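Local coordinates for protein CRISPR system Cmr subunit Cmr1-1 (Pyrococcus furiosus, PDB 4W8Z) that forms part of the cap of the type III-B Cmr ribonucleoprotein complex, an RNA-binding assembly of CRISPR immunity against viruses and other mobile genetic elements, at residues I38-A50 against K60-T72. Numbering follows the deposited sequence.
Sequences IKGAMRWWFRALA and KLKEIENQVFGST
Arg43 faces Phe69, Arg47 faces Glu65 and Ala50 faces Leu61 where helices 38-50 and 60-69 run roughly antiparallel, their axes 140° apart and 10.6 Å at closest approach. This helical hairpin belongs to the RAMP-type ferredoxin-like part of Cmr1, beside strand 79-84 and helix 136-152. Phe46 is the central knob, seated in a hole made by Ile64, Glu65, Val68 and Phe69. Its CG lies anti to the backbone N (chi1 170°), which sends the ring across the interface until CZ meets Ile64 CG2 at 3.9 Å. Phe69 turns an edge toward the face of this ring in an offset edge-to-face pair, centroids 5.7 Å apart, while Arg43 CA sits over one face of Phe69 in a CH-pi contact. Farther along, Ala50 CB packs on Leu61 CD1. One flank is polar: Glu65 OE1 receives Arg43 NE at 2.8 Å through its anti lone pair, whereas OE2 has a weak bond from Lys62 and a long, purely electrostatic pairing with Arg47. Extended past Phe69 CB, which covers one face of its guanidinium, Arg43 ends with NH2 donating in plane to Gly70 O, the two atoms 2.6 Å apart, just beyond the helix end.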
loop_
_atom_site.group_PDB
_atom_site.type_symbol
_atom_site.label_atom_id
_atom_site.label_comp_id
_atom_site.label_asym_id
_atom_site.label_seq_id
_atom_site.Cartn_x
_atom_site.Cartn_y
_atom_site.Cartn_z
ATOM N N ILE A 38 8.287 8.027 -1.784
ATOM C CA ILE A 38 8.237 7.298 -3.044
ATOM C C ILE A 38 9.445 6.370 -3.181
ATOM O O ILE A 38 9.297 5.203 -3.546
ATOM C CB ILE A 38 8.175 8.259 -4.239
ATOM C CG1 ILE A 38 6.889 9.082 -4.171
ATOM C CG2 ILE A 38 8.258 7.496 -5.551
ATOM C CD1 ILE A 38 6.639 9.925 -5.400
ATOM N N LYS A 39 10.631 6.887 -2.869
ATOM C CA LYS A 39 11.849 6.083 -2.905
ATOM C C LYS A 39 11.763 4.920 -1.922
ATOM O O LYS A 39 12.139 3.792 -2.242
ATOM C CB LYS A 39 13.078 6.937 -2.588
ATOM C CG LYS A 39 13.250 8.151 -3.484
ATOM C CD LYS A 39 14.602 8.805 -3.250
ATOM C CE LYS A 39 14.706 10.137 -3.965
ATOM N NZ LYS A 39 16.029 10.779 -3.724
ATOM N N GLY A 40 11.260 5.202 -0.725
ATOM C CA GLY A 40 11.146 4.193 0.315
ATOM C C GLY A 40 10.134 3.117 -0.021
ATOM O O GLY A 40 10.364 1.933 0.230
ATOM N N ALA A 41 9.010 3.531 -0.597
ATOM C CA ALA A 41 7.954 2.599 -0.969
ATOM C C ALA A 41 8.355 1.720 -2.156
ATOM O O ALA A 41 7.976 0.549 -2.220
ATOM C CB ALA A 41 6.682 3.353 -1.279
ATOM N N MET A 42 9.113 2.289 -3.092
ATOM C CA MET A 42 9.663 1.525 -4.211
ATOM C C MET A 42 10.569 0.418 -3.691
ATOM O O MET A 42 10.490 -0.731 -4.132
ATOM C CB MET A 42 10.441 2.433 -5.168
ATOM C CG MET A 42 9.572 3.276 -6.089
ATOM S SD MET A 42 10.550 4.365 -7.144
ATOM C CE MET A 42 11.601 3.170 -7.961
ATOM N N ARG A 43 11.425 0.777 -2.739
ATOM C CA ARG A 43 12.320 -0.180 -2.109
ATOM C C ARG A 43 11.511 -1.277 -1.434
ATOM O O ARG A 43 11.849 -2.458 -1.528
ATOM C CB ARG A 43 13.226 0.515 -1.094
ATOM C CG ARG A 43 14.462 -0.281 -0.730
ATOM C CD ARG A 43 15.109 0.248 0.532
ATOM N NE ARG A 43 16.475 -0.243 0.667
ATOM C CZ ARG A 43 17.544 0.434 0.268
ATOM N NH1 ARG A 43 17.396 1.632 -0.282
ATOM N NH2 ARG A 43 18.760 -0.082 0.422
ATOM N N TRP A 44 10.431 -0.881 -0.764
ATOM C CA TRP A 44 9.558 -1.842 -0.100
ATOM C C TRP A 44 8.981 -2.818 -1.110
ATOM O O TRP A 44 8.972 -4.028 -0.885
ATOM C CB TRP A 44 8.423 -1.139 0.644
ATOM C CG TRP A 44 7.689 -2.053 1.585
ATOM C CD1 TRP A 44 7.905 -2.187 2.922
ATOM C CD2 TRP A 44 6.627 -2.965 1.259
ATOM N NE1 TRP A 44 7.045 -3.122 3.453
ATOM C CE2 TRP A 44 6.252 -3.615 2.453
ATOM C CE3 TRP A 44 5.955 -3.290 0.074
ATOM C CZ2 TRP A 44 5.240 -4.572 2.499
ATOM C CZ3 TRP A 44 4.955 -4.243 0.119
ATOM C CH2 TRP A 44 4.606 -4.874 1.324
ATOM N N TRP A 45 8.508 -2.284 -2.231
ATOM C CA TRP A 45 7.819 -3.096 -3.221
ATOM C C TRP A 45 8.766 -3.970 -4.020
ATOM O O TRP A 45 8.356 -5.000 -4.552
ATOM C CB TRP A 45 6.990 -2.209 -4.152
ATOM C CG TRP A 45 5.613 -2.037 -3.624
ATOM C CD1 TRP A 45 5.077 -0.911 -3.072
ATOM C CD2 TRP A 45 4.603 -3.047 -3.539
ATOM N NE1 TRP A 45 3.788 -1.151 -2.667
ATOM C CE2 TRP A 45 3.472 -2.456 -2.941
ATOM C CE3 TRP A 45 4.544 -4.394 -3.915
ATOM C CZ2 TRP A 45 2.290 -3.162 -2.714
ATOM C CZ3 TRP A 45 3.372 -5.094 -3.690
ATOM C CH2 TRP A 45 2.259 -4.476 -3.095
ATOM N N PHE A 46 10.030 -3.577 -4.097
ATOM C CA PHE A 46 11.017 -4.432 -4.738
ATOM C C PHE A 46 11.165 -5.725 -3.950
ATOM O O PHE A 46 11.292 -6.804 -4.523
ATOM C CB PHE A 46 12.370 -3.734 -4.856
ATOM C CG PHE A 46 13.475 -4.648 -5.284
ATOM C CD1 PHE A 46 13.623 -4.999 -6.613
ATOM C CD2 PHE A 46 14.356 -5.173 -4.353
ATOM C CE1 PHE A 46 14.634 -5.850 -7.008
ATOM C CE2 PHE A 46 15.367 -6.024 -4.741
ATOM C CZ PHE A 46 15.508 -6.363 -6.072
ATOM N N ARG A 47 11.148 -5.605 -2.628
ATOM C CA ARG A 47 11.320 -6.757 -1.754
ATOM C C ARG A 47 10.135 -7.704 -1.866
ATOM O O ARG A 47 10.288 -8.919 -1.774
ATOM C CB ARG A 47 11.496 -6.315 -0.304
ATOM C CG ARG A 47 12.667 -5.384 -0.066
ATOM C CD ARG A 47 13.017 -5.360 1.408
ATOM N NE ARG A 47 13.093 -6.723 1.930
ATOM C CZ ARG A 47 13.630 -7.056 3.099
ATOM N NH1 ARG A 47 14.153 -6.124 3.886
ATOM N NH2 ARG A 47 13.647 -8.326 3.477
ATOM N N ALA A 48 8.951 -7.135 -2.066
ATOM C CA ALA A 48 7.736 -7.928 -2.190
ATOM C C ALA A 48 7.713 -8.683 -3.515
ATOM O O ALA A 48 7.215 -9.807 -3.590
ATOM C CB ALA A 48 6.508 -7.043 -2.061
ATOM N N LEU A 49 8.251 -8.062 -4.560
ATOM C CA LEU A 49 8.341 -8.712 -5.864
ATOM C C LEU A 49 9.422 -9.786 -5.859
ATOM O O LEU A 49 9.146 -10.961 -6.095
ATOM C CB LEU A 49 8.631 -7.693 -6.971
ATOM C CG LEU A 49 7.570 -6.631 -7.261
ATOM C CD1 LEU A 49 7.914 -5.870 -8.535
ATOM C CD2 LEU A 49 6.184 -7.247 -7.357
ATOM N N ALA A 50 10.654 -9.369 -5.588
ATOM C CA ALA A 50 11.796 -10.275 -5.606
ATOM C C ALA A 50 11.654 -11.380 -4.563
ATOM O O ALA A 50 11.976 -12.538 -4.831
ATOM C CB ALA A 50 13.089 -9.501 -5.387
ATOM N N LYS A 60 20.059 -13.561 0.382
ATOM C CA LYS A 60 20.159 -13.301 -1.051
ATOM C C LYS A 60 19.277 -12.128 -1.468
ATOM O O LYS A 60 19.629 -11.366 -2.366
ATOM C CB LYS A 60 19.784 -14.554 -1.846
ATOM C CG LYS A 60 20.049 -14.460 -3.338
ATOM C CD LYS A 60 19.745 -15.779 -4.029
ATOM C CE LYS A 60 20.030 -15.697 -5.522
ATOM N NZ LYS A 60 19.754 -16.987 -6.217
ATOM N N LEU A 61 18.131 -11.988 -0.809
ATOM C CA LEU A 61 17.233 -10.874 -1.081
ATOM C C LEU A 61 17.899 -9.545 -0.740
ATOM O O LEU A 61 17.846 -8.595 -1.522
ATOM C CB LEU A 61 15.929 -11.024 -0.293
ATOM C CG LEU A 61 14.874 -9.948 -0.567
ATOM C CD1 LEU A 61 14.401 -10.035 -2.011
ATOM C CD2 LEU A 61 13.703 -10.050 0.401
ATOM N N LYS A 62 18.533 -9.489 0.426
ATOM C CA LYS A 62 19.166 -8.262 0.896
ATOM C C LYS A 62 20.390 -7.899 0.063
ATOM O O LYS A 62 20.756 -6.728 -0.032
ATOM C CB LYS A 62 19.561 -8.392 2.366
ATOM C CG LYS A 62 19.706 -7.058 3.073
ATOM C CD LYS A 62 18.399 -6.293 3.013
ATOM C CE LYS A 62 18.424 -5.063 3.895
ATOM N NZ LYS A 62 17.047 -4.539 4.108
ATOM N N GLU A 63 21.024 -8.904 -0.533
ATOM C CA GLU A 63 22.171 -8.669 -1.400
ATOM C C GLU A 63 21.754 -7.900 -2.649
ATOM O O GLU A 63 22.360 -6.885 -2.997
ATOM C CB GLU A 63 22.835 -9.992 -1.789
ATOM C CG GLU A 63 23.510 -10.712 -0.633
ATOM C CD GLU A 63 24.059 -12.069 -1.029
ATOM O OE1 GLU A 63 24.500 -12.817 -0.130
ATOM O OE2 GLU A 63 24.048 -12.389 -2.238
ATOM N N ILE A 64 20.709 -8.384 -3.311
ATOM C CA ILE A 64 20.217 -7.757 -4.528
ATOM C C ILE A 64 19.582 -6.400 -4.234
ATOM O O ILE A 64 19.750 -5.453 -5.003
ATOM C CB ILE A 64 19.199 -8.657 -5.249
ATOM C CG1 ILE A 64 19.724 -10.092 -5.306
ATOM C CG2 ILE A 64 18.897 -8.120 -6.645
ATOM C CD1 ILE A 64 19.296 -10.861 -6.535
ATOM N N GLU A 65 18.862 -6.307 -3.116
ATOM C CA GLU A 65 18.222 -5.052 -2.723
ATOM C C GLU A 65 19.241 -3.929 -2.555
ATOM O O GLU A 65 19.057 -2.829 -3.077
ATOM C CB GLU A 65 17.433 -5.215 -1.423
ATOM C CG GLU A 65 16.883 -3.896 -0.897
ATOM C CD GLU A 65 16.327 -4.005 0.507
ATOM O OE1 GLU A 65 16.018 -2.952 1.107
ATOM O OE2 GLU A 65 16.201 -5.141 1.010
ATOM N N ASN A 66 20.311 -4.210 -1.818
ATOM C CA ASN A 66 21.396 -3.251 -1.669
ATOM C C ASN A 66 22.075 -3.000 -3.007
ATOM O O ASN A 66 22.499 -1.885 -3.300
ATOM C CB ASN A 66 22.420 -3.741 -0.642
ATOM C CG ASN A 66 21.904 -3.658 0.781
ATOM O OD1 ASN A 66 21.018 -2.859 1.087
ATOM N ND2 ASN A 66 22.464 -4.479 1.663
ATOM N N GLN A 67 22.158 -4.042 -3.825
ATOM C CA GLN A 67 22.829 -3.942 -5.113
ATOM C C GLN A 67 22.070 -3.013 -6.061
ATOM O O GLN A 67 22.665 -2.396 -6.945
ATOM C CB GLN A 67 22.988 -5.327 -5.739
ATOM C CG GLN A 67 24.197 -5.456 -6.644
ATOM C CD GLN A 67 24.381 -6.865 -7.174
ATOM O OE1 GLN A 67 23.571 -7.753 -6.905
ATOM N NE2 GLN A 67 25.454 -7.078 -7.930
ATOM N N VAL A 68 20.758 -2.909 -5.873
ATOM C CA VAL A 68 19.945 -2.018 -6.693
ATOM C C VAL A 68 19.798 -0.642 -6.048
ATOM O O VAL A 68 20.028 0.380 -6.693
ATOM C CB VAL A 68 18.537 -2.601 -6.949
ATOM C CG1 VAL A 68 17.697 -1.621 -7.753
ATOM C CG2 VAL A 68 18.628 -3.940 -7.668
ATOM N N PHE A 69 19.430 -0.618 -4.770
ATOM C CA PHE A 69 19.084 0.633 -4.102
ATOM C C PHE A 69 20.202 1.234 -3.247
ATOM O O PHE A 69 20.053 2.338 -2.718
ATOM C CB PHE A 69 17.848 0.426 -3.228
ATOM C CG PHE A 69 16.579 0.229 -4.004
ATOM C CD1 PHE A 69 15.839 1.320 -4.429
ATOM C CD2 PHE A 69 16.120 -1.046 -4.303
ATOM C CE1 PHE A 69 14.670 1.148 -5.140
ATOM C CE2 PHE A 69 14.949 -1.225 -5.013
ATOM C CZ PHE A 69 14.221 -0.127 -5.430
ATOM N N GLY A 70 21.313 0.518 -3.105
ATOM C CA GLY A 70 22.426 1.013 -2.312
ATOM C C GLY A 70 22.259 0.778 -0.822
ATOM O O GLY A 70 21.160 0.495 -0.343
ATOM N N SER A 71 23.360 0.894 -0.083
ATOM C CA SER A 71 23.339 0.702 1.362
ATOM C C SER A 71 24.295 1.670 2.053
ATOM O O SER A 71 24.638 2.716 1.501
ATOM C CB SER A 71 23.698 -0.744 1.721
ATOM O OG SER A 71 25.056 -1.028 1.432
ATOM N N THR A 72 24.716 1.317 3.263
ATOM C CA THR A 72 25.677 2.124 4.008
ATOM C C THR A 72 27.095 1.881 3.498
ATOM O O THR A 72 27.954 2.756 3.584
ATOM C CB THR A 72 25.619 1.822 5.516
#